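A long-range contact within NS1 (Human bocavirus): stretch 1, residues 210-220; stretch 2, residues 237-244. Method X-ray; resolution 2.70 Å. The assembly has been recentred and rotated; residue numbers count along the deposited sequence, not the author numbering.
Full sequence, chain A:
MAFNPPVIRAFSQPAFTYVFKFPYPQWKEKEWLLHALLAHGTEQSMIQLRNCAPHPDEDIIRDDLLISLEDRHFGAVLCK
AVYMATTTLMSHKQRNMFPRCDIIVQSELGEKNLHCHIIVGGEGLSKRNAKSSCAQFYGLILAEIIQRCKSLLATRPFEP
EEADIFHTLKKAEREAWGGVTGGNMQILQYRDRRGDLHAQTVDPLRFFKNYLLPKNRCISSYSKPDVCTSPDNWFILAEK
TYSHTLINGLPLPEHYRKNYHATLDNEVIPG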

ATOM      1  N   ASN A 210      -8.918  13.272  -1.197  1.00 33.89           N
ATOM      2  CA  ASN A 210      -9.105  13.852   0.122  1.00 39.98           C
ATOM      3  C   ASN A 210      -8.562  13.053   1.286  1.00 44.12           C
ATOM      4  O   ASN A 210      -8.165  13.650   2.290  1.00 42.27           O
ATOM      5  CB  ASN A 210     -10.579  14.198   0.368  1.00 34.34           C
ATOM      6  CG  ASN A 210     -11.015  15.345  -0.470  1.00 41.07           C
ATOM      7  OD1 ASN A 210     -10.242  16.277  -0.672  1.00 48.44           O
ATOM      8  ND2 ASN A 210     -12.226  15.279  -1.010  1.00 45.96           N
ATOM      9  N   TYR A 211      -8.483  11.732   1.149  1.00 44.24           N
ATOM     10  CA  TYR A 211      -8.034  10.942   2.283  1.00 46.75           C
ATOM     11  C   TYR A 211      -6.653  10.318   2.048  1.00 38.20           C
ATOM     12  O   TYR A 211      -5.829  10.335   2.938  1.00 49.24           O
ATOM     13  CB  TYR A 211      -9.063   9.869   2.745  1.00 27.87           C
ATOM     14  CG  TYR A 211      -8.435   9.002   3.819  1.00 42.92           C
ATOM     15  CD1 TYR A 211      -8.382   9.438   5.153  1.00 40.04           C
ATOM     16  CD2 TYR A 211      -7.815   7.786   3.497  1.00 40.75           C
ATOM     17  CE1 TYR A 211      -7.744   8.679   6.134  1.00 41.25           C
ATOM     18  CE2 TYR A 211      -7.176   7.023   4.472  1.00 47.89           C
ATOM     19  CZ  TYR A 211      -7.140   7.481   5.790  1.00 56.88           C
ATOM     20  OH  TYR A 211      -6.509   6.735   6.764  1.00 69.74           O
ATOM     21  N   LEU A 212      -6.366   9.835   0.849  1.00 41.43           N
ATOM     22  CA  LEU A 212      -5.084   9.158   0.610  1.00 36.33           C
ATOM     23  C   LEU A 212      -3.935  10.129   0.236  1.00 43.66           C
ATOM     24  O   LEU A 212      -2.813   9.977   0.719  1.00 41.18           O
ATOM     25  CB  LEU A 212      -5.245   8.077  -0.457  1.00 34.82           C
ATOM     26  CG  LEU A 212      -6.115   6.861  -0.096  1.00 44.19           C
ATOM     27  CD1 LEU A 212      -6.168   5.897  -1.270  1.00 39.85           C
ATOM     28  CD2 LEU A 212      -5.571   6.142   1.154  1.00 36.30           C
ATOM     29  N   LEU A 213      -4.223  11.129  -0.599  1.00 35.86           N
ATOM     30  CA  LEU A 213      -3.196  12.057  -1.073  1.00 29.45           C
ATOM     31  C   LEU A 213      -2.540  12.951  -0.019  1.00 39.66           C
ATOM     32  O   LEU A 213      -1.311  13.011   0.069  1.00 47.10           O
ATOM     33  CB  LEU A 213      -3.711  12.909  -2.232  1.00 38.15           C
ATOM     34  CG  LEU A 213      -3.658  12.197  -3.577  1.00 39.33           C
ATOM     35  CD1 LEU A 213      -3.848  13.207  -4.670  1.00 44.80           C
ATOM     36  CD2 LEU A 213      -2.329  11.456  -3.712  1.00 39.25           C
ATOM     37  N   PRO A 214      -3.344  13.630   0.810  1.00 45.23           N
ATOM     38  CA  PRO A 214      -2.666  14.645   1.634  1.00 45.77           C
ATOM     39  C   PRO A 214      -2.012  14.076   2.892  1.00 42.75           C
ATOM     40  O   PRO A 214      -2.384  14.387   4.013  1.00 44.63           O
ATOM     41  CB  PRO A 214      -3.791  15.628   1.961  1.00 38.69           C
ATOM     42  CG  PRO A 214      -5.036  14.799   1.941  1.00 34.02           C
ATOM     43  CD  PRO A 214      -4.807  13.632   1.006  1.00 39.28           C
ATOM     44  N   LYS A 215      -1.018  13.228   2.670  1.00 43.26           N
ATOM     45  CA  LYS A 215      -0.221  12.673   3.751  1.00 40.06           C
ATOM     46  C   LYS A 215       1.254  12.915   3.440  1.00 46.20           C
ATOM     47  O   LYS A 215       1.640  13.064   2.279  1.00 52.30           O
ATOM     48  CB  LYS A 215      -0.495  11.175   3.906  1.00 34.68           C
ATOM     49  CG  LYS A 215      -1.945  10.837   4.171  1.00 38.52           C
ATOM     50  CD  LYS A 215      -2.129   9.356   4.395  1.00 44.67           C
ATOM     51  CE  LYS A 215      -3.586   9.004   4.666  1.00 51.28           C
ATOM     52  NZ  LYS A 215      -3.709   7.647   5.271  1.00 61.71           N
ATOM     53  N   ASN A 216       2.087  12.953   4.471  1.00 45.22           N
ATOM     54  CA  ASN A 216       3.520  13.064   4.232  1.00 44.42           C
ATOM     55  C   ASN A 216       4.100  11.664   4.145  1.00 42.93           C
ATOM     56  O   ASN A 216       3.496  10.703   4.627  1.00 48.80           O
ATOM     57  CB  ASN A 216       4.190  13.886   5.323  1.00 32.49           C
ATOM     58  CG  ASN A 216       3.621  15.295   5.412  1.00 44.02           C
ATOM     59  OD1 ASN A 216       3.416  15.958   4.387  1.00 36.56           O
ATOM     60  ND2 ASN A 216       3.382  15.770   6.635  1.00 40.91           N
ATOM     61  N   ARG A 217       5.240  11.533   3.477  1.00 35.82           N
ATOM     62  CA  ARG A 217       5.868  10.236   3.344  1.00 35.91           C
ATOM     63  C   ARG A 217       6.717   9.845   4.530  1.00 45.55           C
ATOM     64  O   ARG A 217       7.460  10.673   5.072  1.00 43.65           O
ATOM     65  CB  ARG A 217       6.734  10.153   2.089  1.00 39.56           C
ATOM     66  CG  ARG A 217       7.133   8.711   1.785  1.00 43.38           C
ATOM     67  CD  ARG A 217       7.832   8.560   0.473  1.00 42.08           C
ATOM     68  NE  ARG A 217       9.088   9.272   0.455  1.00 54.30           N
ATOM     69  CZ  ARG A 217      10.044   9.022  -0.424  1.00 52.31           C
ATOM     70  NH1 ARG A 217       9.838   8.071  -1.314  1.00 40.53           N
ATOM     71  NH2 ARG A 217      11.189   9.711  -0.406  1.00 50.44           N
ATOM     72  N   CYS A 218       6.626   8.564   4.888  1.00 31.83           N
ATOM     73  CA  CYS A 218       7.559   7.957   5.814  1.00 42.61           C
ATOM     74  C   CYS A 218       7.808   6.496   5.422  1.00 44.34           C
ATOM     75  O   CYS A 218       6.879   5.699   5.394  1.00 45.96           O
ATOM     76  CB  CYS A 218       7.012   8.034   7.230  1.00 42.59           C
ATOM     77  SG  CYS A 218       8.120   7.303   8.391  1.00 59.88           S
ATOM     78  N   ILE A 219       9.051   6.150   5.081  1.00 44.04           N
ATOM     79  CA  ILE A 219       9.352   4.788   4.597  1.00 34.17           C
ATOM     80  C   ILE A 219       9.897   3.810   5.648  1.00 42.62           C
ATOM     81  O   ILE A 219      10.209   2.673   5.331  1.00 48.30           O
ATOM     82  CB  ILE A 219      10.285   4.782   3.372  1.00 41.43           C
ATOM     83  CG1 ILE A 219      11.648   5.379   3.729  1.00 41.46           C
ATOM     84  CG2 ILE A 219       9.652   5.526   2.189  1.00 33.14           C
ATOM     85  CD1 ILE A 219      12.574   5.420   2.555  1.00 47.61           C
ATOM     86  N   SER A 220      10.014   4.260   6.892  1.00 50.77           N
ATOM     87  CA  SER A 220      10.453   3.396   7.972  1.00 47.27           C
ATOM     88  C   SER A 220       9.963   3.848   9.341  1.00 49.04           C
ATOM     89  O   SER A 220       9.887   5.034   9.623  1.00 50.62           O
ATOM     90  CB  SER A 220      11.969   3.277   8.009  1.00 44.39           C
ATOM     91  OG  SER A 220      12.330   2.397   9.061  1.00 46.93           O
ATOM     92  N   LEU A 237      -0.982  20.072   7.726  1.00 55.11           N
ATOM     93  CA  LEU A 237      -1.908  19.601   8.766  1.00 49.96           C
ATOM     94  C   LEU A 237      -1.995  18.065   8.840  1.00 44.64           C
ATOM     95  O   LEU A 237      -2.726  17.500   9.653  1.00 54.21           O
ATOM     96  CB  LEU A 237      -3.311  20.230   8.596  1.00 42.52           C
ATOM     97  CG  LEU A 237      -3.422  21.761   8.705  1.00 40.71           C
ATOM     98  CD1 LEU A 237      -4.851  22.228   8.471  1.00 38.72           C
ATOM     99  CD2 LEU A 237      -2.891  22.272  10.044  1.00 41.84           C
ATOM    100  N   ALA A 238      -1.229  17.401   7.991  1.00 41.74           N
ATOM    101  CA  ALA A 238      -1.252  15.953   7.883  1.00 40.77           C
ATOM    102  C   ALA A 238      -0.712  15.292   9.143  1.00 45.22           C
ATOM    103  O   ALA A 238       0.345  15.671   9.625  1.00 52.43           O
ATOM    104  CB  ALA A 238      -0.445  15.516   6.661  1.00 34.60           C
ATOM    105  N   GLU A 239      -1.443  14.334   9.705  1.00 61.49           N
ATOM    106  CA  GLU A 239      -0.926  13.595  10.866  1.00 68.44           C
ATOM    107  C   GLU A 239      -0.607  12.135  10.558  1.00 57.98           C
ATOM    108  O   GLU A 239       0.014  11.444  11.350  1.00 75.18           O
ATOM    109  CB  GLU A 239      -1.893  13.681  12.040  1.00 85.90           C
ATOM    110  CG  GLU A 239      -2.232  15.113  12.411  1.00 96.71           C
ATOM    111  CD  GLU A 239      -3.267  15.206  13.503  1.00 93.60           C
ATOM    112  OE1 GLU A 239      -4.478  15.237  13.182  1.00 94.46           O
ATOM    113  OE2 GLU A 239      -2.858  15.249  14.679  1.00 87.64           O
ATOM    114  N   LYS A 240      -1.029  11.663   9.402  1.00 49.38           N
ATOM    115  CA  LYS A 240      -0.729  10.297   9.033  1.00 44.78           C
ATOM    116  C   LYS A 240       0.210  10.257   7.828  1.00 40.04           C
ATOM    117  O   LYS A 240       0.468  11.273   7.213  1.00 47.83           O
ATOM    118  CB  LYS A 240      -2.009   9.491   8.796  1.00 39.86           C
ATOM    119  CG  LYS A 240      -2.622   8.980  10.087  1.00 37.78           C
ATOM    120  CD  LYS A 240      -3.814   8.082   9.766  1.00 68.31           C
ATOM    121  CE  LYS A 240      -4.140   7.115  10.901  1.00 83.33           C
ATOM    122  NZ  LYS A 240      -4.436   7.819  12.188  1.00 92.43           N
ATOM    123  N   THR A 241       0.759   9.088   7.519  1.00 42.03           N
ATOM    124  CA  THR A 241       1.796   9.020   6.504  1.00 34.92           C
ATOM    125  C   THR A 241       1.483   8.003   5.430  1.00 36.37           C
ATOM    126  O   THR A 241       0.554   7.201   5.569  1.00 35.39           O
ATOM    127  CB  THR A 241       3.171   8.684   7.116  1.00 38.46           C
ATOM    128  OG1 THR A 241       3.133   7.388   7.718  1.00 50.12           O
ATOM    129  CG2 THR A 241       3.575   9.726   8.156  1.00 31.53           C
ATOM    130  N   TYR A 242       2.230   8.060   4.332  1.00 34.25           N
ATOM    131  CA  TYR A 242       2.152   6.991   3.340  1.00 35.13           C
ATOM    132  C   TYR A 242       3.568   6.546   3.055  1.00 34.40           C
ATOM    133  O   TYR A 242       4.524   7.308   3.248  1.00 36.57           O
ATOM    134  CB  TYR A 242       1.483   7.457   2.030  1.00 31.31           C
ATOM    135  CG  TYR A 242       2.409   8.262   1.170  1.00 34.85           C
ATOM    136  CD1 TYR A 242       2.624   9.617   1.434  1.00 35.87           C
ATOM    137  CD2 TYR A 242       3.115   7.674   0.115  1.00 39.04           C
ATOM    138  CE1 TYR A 242       3.476  10.354   0.665  1.00 29.78           C
ATOM    139  CE2 TYR A 242       3.999   8.426  -0.650  1.00 36.49           C
ATOM    140  CZ  TYR A 242       4.170   9.764  -0.368  1.00 39.85           C
ATOM    141  OH  TYR A 242       5.026  10.527  -1.120  1.00 54.73           O
ATOM    142  N   SER A 243       3.687   5.339   2.513  1.00 33.88           N
ATOM    143  CA  SER A 243       4.984   4.807   2.128  1.00 42.72           C
ATOM    144  C   SER A 243       5.180   4.858   0.620  1.00 39.24           C
ATOM    145  O   SER A 243       6.239   5.258   0.140  1.00 44.62           O
ATOM    146  CB  SER A 243       5.133   3.369   2.625  1.00 33.62           C
ATOM    147  OG  SER A 243       6.284   2.791   2.062  1.00 42.44           O
ATOM    148  N   HIS A 244       4.150   4.444  -0.114  1.00 39.24           N
ATOM    149  CA  HIS A 244       4.229   4.307  -1.570  1.00 36.46           C
ATOM    150  C   HIS A 244       2.848   4.248  -2.189  1.00 39.38           C
ATOM    151  O   HIS A 244       1.928   3.678  -1.618  1.00 37.16           O
ATOM    152  CB  HIS A 244       4.979   3.037  -1.942  1.00 38.69           C
ATOM    153  CG  HIS A 244       5.417   2.997  -3.371  1.00 47.20           C
ATOM    154  ND1 HIS A 244       6.422   3.799  -3.860  1.00 47.11           N
ATOM    155  CD2 HIS A 244       4.982   2.257  -4.416  1.00 45.69           C
ATOM    156  CE1 HIS A 244       6.589   3.557  -5.144  1.00 40.37           C
ATOM    157  NE2 HIS A 244       5.733   2.620  -5.503  1.00 46.31           N
TER

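This contact is a short parallel strand pairing, N216-R217 beside T241-Y242, held by two backbone hydrogen bonds, with the side chain of Y242 among its main packing elements. The bonds follow the parallel rule in which one residue serves the opposite strand through both its amide and its carbonyl. Y242 N donates to N216 O at 2.9 Å, and C218 N donates to Y242 O, also at 2.9 Å, so Y242 bridges the residues flanking R217. Two CA-H...O contacts supplement these bonds at the same acceptors: T241 CA lies 3.0 Å from N216 O, and R217 CA lies 3.2 Å from Y242 O.

Side chains alternate across the pairing. N216 and T241 direct their CB atoms to one face of the sheet, R217 and Y242 to the other. On the face of R217 and Y242, the aliphatic part of R217 covers the tyrosine ring: R217 CG sits 4.1 Å from the Y242 ring centroid and 22° off the normal, a CH-pi contact. With R217 NE and NH2 hydrogen-bonded elsewhere in the structure, the arginine combines apolar packing here with polar anchoring beyond this contact. The ring's edge meets the other backbone, where K215 O approaches Y242 CE1 at 3.6 Å.

Before the paired residues, the contact is made by a small methyl and an extended lysine chain. The A238 methyl points toward stretch 1, its CB reaching P214 O at 3.5 Å and N216 ND2 at 3.8 Å. K215 runs out with all four chi angles near m, t, t, t; its CB lies 3.4 Å from K240 O and its CD 3.6 Å from T241 O, while its NZ makes a weak 3.3 Å hydrogen bond to Y211 OH. Just past R217, C218 CB packs back against T241 CB at 3.9 Å.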